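Local coordinates for protein SAM-dependent methyltransferase (Anabaena variabilis ATCC 29413, PDB 3GGD) that binds S-adenosyl-L-homocysteine and probably transfers methyl groups from S-adenosylmethionine to a substrate that remains unidentified, at residues P48-E51 and L52-P56; K141-L144 and L145-L149. All coordinates share one frame; numbering follows the deposited sequence.

Both contacts are local, each made within one continuous run of chain, and together they show how place in the fold sets the chemistry of neighbouring side chains. Contact 1 lies at the periphery, in the passage from helix 43-50 to strand 60-63; two phenylalanines are buried there, while Glu51, Leu52 and Leu53 are exposed and waters bridge the turn. Contact 2 lies deeper, with four of its eight touching residues buried: regular helix, held mostly by backbone bonds, with Leu145 close to the bound S-adenosyl-L-homocysteine and Ser148 bonded to Gly110. Though about 11 Å apart at their nearest atoms, both pack against one sheet, contact 1 on strands 158-164 and 237-244, contact 2 on strand 60-63.

Contact 1 of 2, residues P48-E51 and L52-P56; sequences PRFE and LLFNP. With SO4 (sulfate ion), chain J.
Phe50 and Phe54 meet obliquely, with ring centroids 4.6 Å apart and planes inclined at 39°. Phe50 CD1 lies over one face of the Phe54 ring, offset toward its rim and 3.3 Å from Phe54 CE2, while Phe50 CB adds a CH-pi contact over the same ring. Phe50 CG sits between its backbone N and carbonyl carbon (chi1 66°), which brings CD1 over that face. With an alanine in place of Phe54, the Phe50 ring would probably lose the aromatic face it rests on and be freer to turn.

The turn itself is held by Phe50 O, which accepts Leu53 N at 2.8 Å and, more weakly, Phe54 N, one carbonyl thus serving two successive amides. Water 1 links Pro48 O to Leu52 N, and water 2 links Glu51 O to Phe54 O. Nearby, the extended Arg49 presents its guanidinium edge to a sulfate ion, probably from the crystallisation liquor: NE bonds O1 at 3.1 Å and NH2 bonds O2 at 3.0 Å, both nearly straight, while NH1 bonds Tyr160 OH.

Phe50 also meets Tyr160 and Val241, and Phe54 touches Ala158. This is a turn following helix 43-50, its aromatics packed on the sheet of a Rossmann-like methyltransferase.

Contact 2 of 2, residues K141-L144 and L145-L149; sequences KREL and LGQSL
Glu143 and Gln147 meet one helical turn apart, and their side chains cross at about a right angle. The glutamate reaches its neighbour by a bend: CG stands anti to the backbone N (chi1 164°), then chi2 of 66° swings the carboxylate along the helix in the C-terminal direction, bringing Glu143 OE2 to 3.6 Å from Gln147 CG. The aliphatic part of Gln147 lies close to the preceding turn, with its CG 3.3 Å from Glu143 O.

Main-chain hydrogen bonds form the frame of the contact. Arg142 O accepts Gly146 N at 3.0 Å, Glu143 O accepts Gln147 N at 2.9 Å, and Leu144 O accepts Ser148 N at 3.0 Å, three successive i to i+4 bonds of an alpha helix.

Van der Waals contact with the main chain adds a little: Leu145 CB lies 3.6 Å from Arg142 O.

The polar ends of two other side chains are directed elsewhere. Ser148 OG hydrogen-bonds Gly110 O, a tie to a residue that binds S-adenosyl-L-homocysteine. The extended Arg142 gives NE to Ile137 O and NH1 to Ile198 O, so its buried guanidinium is held largely by loop carbonyls.

Helix 142-153 is the crossover of the beta-alpha-beta unit joining strands 127-131 and 158-164. Leu145 and Leu149 pack on Phe63 of strand 60-63 and on Phe134, with the Leu145 side chain about 5 Å from the bound S-adenosyl-L-homocysteine. Gln147 and Ser148 touch Pro113 of helix 113-123, while Arg142 and Glu143 meet Tyr207 of helix 201-207.

Contact 1 of 2, residues P48-E51 and L52-P56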
loop_
_atom_site.group_PDB
_atom_site.type_symbol
_atom_site.label_atom_id
_atom_site.label_comp_id
_atom_site.label_asym_id
_atom_site.label_seq_id
_atom_site.Cartn_x
_atom_site.Cartn_y
_atom_site.Cartn_z
ATOM N N PRO A 48 16.350 2.099 2.200
ATOM C CA PRO A 48 17.293 2.259 3.305
ATOM C C PRO A 48 16.677 2.122 4.716
ATOM O O PRO A 48 17.376 1.776 5.671
ATOM C CB PRO A 48 17.872 3.655 3.086
ATOM C CG PRO A 48 17.581 3.991 1.664
ATOM C CD PRO A 48 16.313 3.277 1.332
ATOM N N ARG A 49 15.385 2.361 4.846
ATOM C CA ARG A 49 14.733 2.298 6.172
ATOM C C ARG A 49 14.564 0.879 6.678
ATOM O O ARG A 49 14.359 0.682 7.859
ATOM C CB ARG A 49 13.361 2.983 6.111
ATOM C CG ARG A 49 13.431 4.484 5.804
ATOM C CD ARG A 49 12.094 5.039 5.397
ATOM N NE ARG A 49 12.173 6.484 5.175
ATOM C CZ ARG A 49 11.173 7.230 4.721
ATOM N NH1 ARG A 49 9.999 6.707 4.442
ATOM N NH2 ARG A 49 11.339 8.526 4.541
ATOM N N PHE A 50 14.607 -0.113 5.786
ATOM C CA PHE A 50 14.450 -1.513 6.201
ATOM C C PHE A 50 15.465 -2.549 5.700
ATOM O O PHE A 50 15.510 -3.668 6.232
ATOM C CB PHE A 50 13.056 -1.997 5.878
ATOM C CG PHE A 50 12.726 -2.094 4.410
ATOM C CD1 PHE A 50 12.908 -3.290 3.716
ATOM C CD2 PHE A 50 12.099 -1.054 3.762
ATOM C CE1 PHE A 50 12.550 -3.404 2.384
ATOM C CE2 PHE A 50 11.740 -1.169 2.438
ATOM C CZ PHE A 50 11.963 -2.341 1.743
ATOM N N GLU A 51 16.291 -2.206 4.715
ATOM C CA GLU A 51 17.170 -3.200 4.149
ATOM C C GLU A 51 18.183 -3.807 5.122
ATOM O O GLU A 51 18.634 -4.930 4.910
ATOM C CB GLU A 51 17.911 -2.645 2.909
ATOM C CG GLU A 51 18.848 -1.499 3.189
ATOM C CD GLU A 51 19.485 -0.961 1.921
ATOM O OE1 GLU A 51 19.867 -1.778 1.082
ATOM O OE2 GLU A 51 19.658 0.253 1.772
ATOM N N LEU A 52 18.616 -3.059 6.135
ATOM C CA LEU A 52 19.561 -3.623 7.072
ATOM C C LEU A 52 18.803 -4.377 8.158
ATOM O O LEU A 52 19.434 -5.000 9.001
ATOM C CB LEU A 52 20.417 -2.538 7.713
ATOM C CG LEU A 52 21.160 -1.623 6.727
ATOM C CD1 LEU A 52 22.046 -0.634 7.470
ATOM C CD2 LEU A 52 21.994 -2.483 5.798
ATOM N N LEU A 53 17.470 -4.324 8.156
ATOM C CA LEU A 53 16.701 -4.998 9.209
ATOM C C LEU A 53 16.045 -6.293 8.736
ATOM O O LEU A 53 15.626 -7.070 9.557
ATOM C CB LEU A 53 15.625 -4.060 9.774
ATOM C CG LEU A 53 16.102 -2.740 10.378
ATOM C CD1 LEU A 53 14.954 -1.793 10.758
ATOM C CD2 LEU A 53 17.061 -3.013 11.569
ATOM N N PHE A 54 15.934 -6.538 7.429
ATOM C CA PHE A 54 15.254 -7.729 6.932
ATOM C C PHE A 54 16.245 -8.882 6.734
ATOM O O PHE A 54 17.287 -8.683 6.168
ATOM C CB PHE A 54 14.652 -7.437 5.550
ATOM C CG PHE A 54 13.302 -6.740 5.557
ATOM C CD1 PHE A 54 12.832 -6.042 6.656
ATOM C CD2 PHE A 54 12.515 -6.759 4.399
ATOM C CE1 PHE A 54 11.611 -5.398 6.611
ATOM C CE2 PHE A 54 11.285 -6.088 4.346
ATOM C CZ PHE A 54 10.836 -5.440 5.467
ATOM N N ASN A 55 15.898 -10.099 7.146
ATOM C CA ASN A 55 16.701 -11.258 6.742
ATOM C C ASN A 55 16.389 -11.558 5.265
ATOM O O ASN A 55 15.252 -11.917 4.956
ATOM C CB ASN A 55 16.329 -12.480 7.584
ATOM C CG ASN A 55 16.962 -13.763 7.049
ATOM O OD1 ASN A 55 17.679 -13.792 6.005
ATOM N ND2 ASN A 55 16.665 -14.826 7.718
ATOM N N PRO A 56 17.394 -11.481 4.352
ATOM C CA PRO A 56 17.081 -11.591 2.903
ATOM C C PRO A 56 16.883 -13.057 2.437
ATOM O O PRO A 56 16.361 -13.291 1.298
ATOM C CB PRO A 56 18.314 -10.969 2.215
ATOM C CG PRO A 56 19.427 -11.231 3.182
ATOM C CD PRO A 56 18.854 -11.374 4.582
HETATM S S SO4 J . 14.673 8.954 6.219
HETATM O O1 SO4 J . 14.961 7.593 5.750
HETATM O O2 SO4 J . 14.002 9.762 5.185
HETATM O O3 SO4 J . 15.971 9.576 6.485
HETATM O O4 SO4 J . 13.907 8.948 7.467
HETATM O O HOH W 1 17.590 -0.592 7.258
HETATM O O HOH W 2 17.720 -7.184 3.654
#

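Contact 2 of 2, residues K141-L144 and L145-L149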
loop_
_atom_site.group_PDB
_atom_site.type_symbol
_atom_site.label_atom_id
_atom_site.label_comp_id
_atom_site.label_asym_id
_atom_site.label_seq_id
_atom_site.Cartn_x
_atom_site.Cartn_y
_atom_site.Cartn_z
ATOM N N LYS A 141 -12.891 -2.887 8.891
ATOM C CA LYS A 141 -12.326 -4.045 8.236
ATOM C C LYS A 141 -10.839 -4.187 8.473
ATOM O O LYS A 141 -10.230 -5.161 8.019
ATOM C CB LYS A 141 -12.626 -3.964 6.741
ATOM C CG LYS A 141 -14.130 -4.208 6.504
ATOM C CD LYS A 141 -14.547 -3.668 5.180
ATOM C CE LYS A 141 -16.090 -3.916 4.874
ATOM N NZ LYS A 141 -16.488 -3.035 3.678
ATOM N N ARG A 142 -10.250 -3.234 9.185
ATOM C CA ARG A 142 -8.799 -3.208 9.357
ATOM C C ARG A 142 -8.228 -4.382 10.150
ATOM O O ARG A 142 -7.119 -4.807 9.871
ATOM C CB ARG A 142 -8.332 -1.887 9.979
ATOM C CG ARG A 142 -8.394 -0.733 8.983
ATOM C CD ARG A 142 -8.002 0.595 9.617
ATOM N NE ARG A 142 -7.961 1.677 8.616
ATOM C CZ ARG A 142 -7.385 2.867 8.817
ATOM N NH1 ARG A 142 -6.795 3.140 9.980
ATOM N NH2 ARG A 142 -7.391 3.778 7.846
ATOM N N GLU A 143 -8.980 -4.893 11.107
ATOM C CA GLU A 143 -8.501 -6.000 11.917
ATOM C C GLU A 143 -8.264 -7.243 11.042
ATOM O O GLU A 143 -7.336 -7.974 11.291
ATOM C CB GLU A 143 -9.473 -6.275 13.087
ATOM C CG GLU A 143 -9.306 -7.653 13.792
ATOM C CD GLU A 143 -7.957 -7.876 14.566
ATOM O OE1 GLU A 143 -7.181 -6.914 14.816
ATOM O OE2 GLU A 143 -7.698 -9.052 14.946
ATOM N N LEU A 144 -9.085 -7.446 10.012
ATOM C CA LEU A 144 -8.943 -8.571 9.098
ATOM C C LEU A 144 -7.608 -8.470 8.368
ATOM O O LEU A 144 -6.869 -9.460 8.240
ATOM C CB LEU A 144 -10.124 -8.610 8.115
ATOM C CG LEU A 144 -11.504 -8.974 8.695
ATOM C CD1 LEU A 144 -12.646 -8.643 7.712
ATOM C CD2 LEU A 144 -11.583 -10.469 9.113
ATOM N N LEU A 145 -7.260 -7.263 7.918
ATOM C CA LEU A 145 -5.999 -7.101 7.223
ATOM C C LEU A 145 -4.831 -7.350 8.227
ATOM O O LEU A 145 -3.817 -7.993 7.891
ATOM C CB LEU A 145 -5.903 -5.709 6.576
ATOM C CG LEU A 145 -4.615 -5.388 5.796
ATOM C CD1 LEU A 145 -4.292 -6.443 4.758
ATOM C CD2 LEU A 145 -4.674 -3.962 5.152
ATOM N N GLY A 146 -4.968 -6.831 9.447
ATOM C CA GLY A 146 -3.956 -7.099 10.480
ATOM C C GLY A 146 -3.774 -8.617 10.672
ATOM O O GLY A 146 -2.644 -9.098 10.765
ATOM N N GLN A 147 -4.874 -9.366 10.727
ATOM C CA GLN A 147 -4.805 -10.851 10.825
ATOM C C GLN A 147 -3.966 -11.448 9.660
ATOM O O GLN A 147 -3.028 -12.231 9.886
ATOM C CB GLN A 147 -6.194 -11.451 10.855
ATOM C CG GLN A 147 -6.962 -11.124 12.136
ATOM C CD GLN A 147 -8.389 -11.651 12.124
ATOM O OE1 GLN A 147 -9.232 -11.133 12.813
ATOM N NE2 GLN A 147 -8.648 -12.661 11.370
ATOM N N SER A 148 -4.287 -11.053 8.430
ATOM C CA SER A 148 -3.556 -11.534 7.274
ATOM C C SER A 148 -2.062 -11.271 7.379
ATOM O O SER A 148 -1.234 -12.148 7.119
ATOM C CB SER A 148 -4.149 -10.936 5.996
ATOM O OG SER A 148 -5.469 -11.438 5.748
ATOM N N LEU A 149 -1.708 -10.056 7.761
ATOM C CA LEU A 149 -0.329 -9.672 7.859
ATOM C C LEU A 149 0.422 -10.462 8.932
ATOM O O LEU A 149 1.545 -10.872 8.713
ATOM C CB LEU A 149 -0.220 -8.141 8.066
ATOM C CG LEU A 149 -0.732 -7.327 6.849
ATOM C CD1 LEU A 149 -0.957 -5.822 7.180
ATOM C CD2 LEU A 149 0.173 -7.438 5.559
#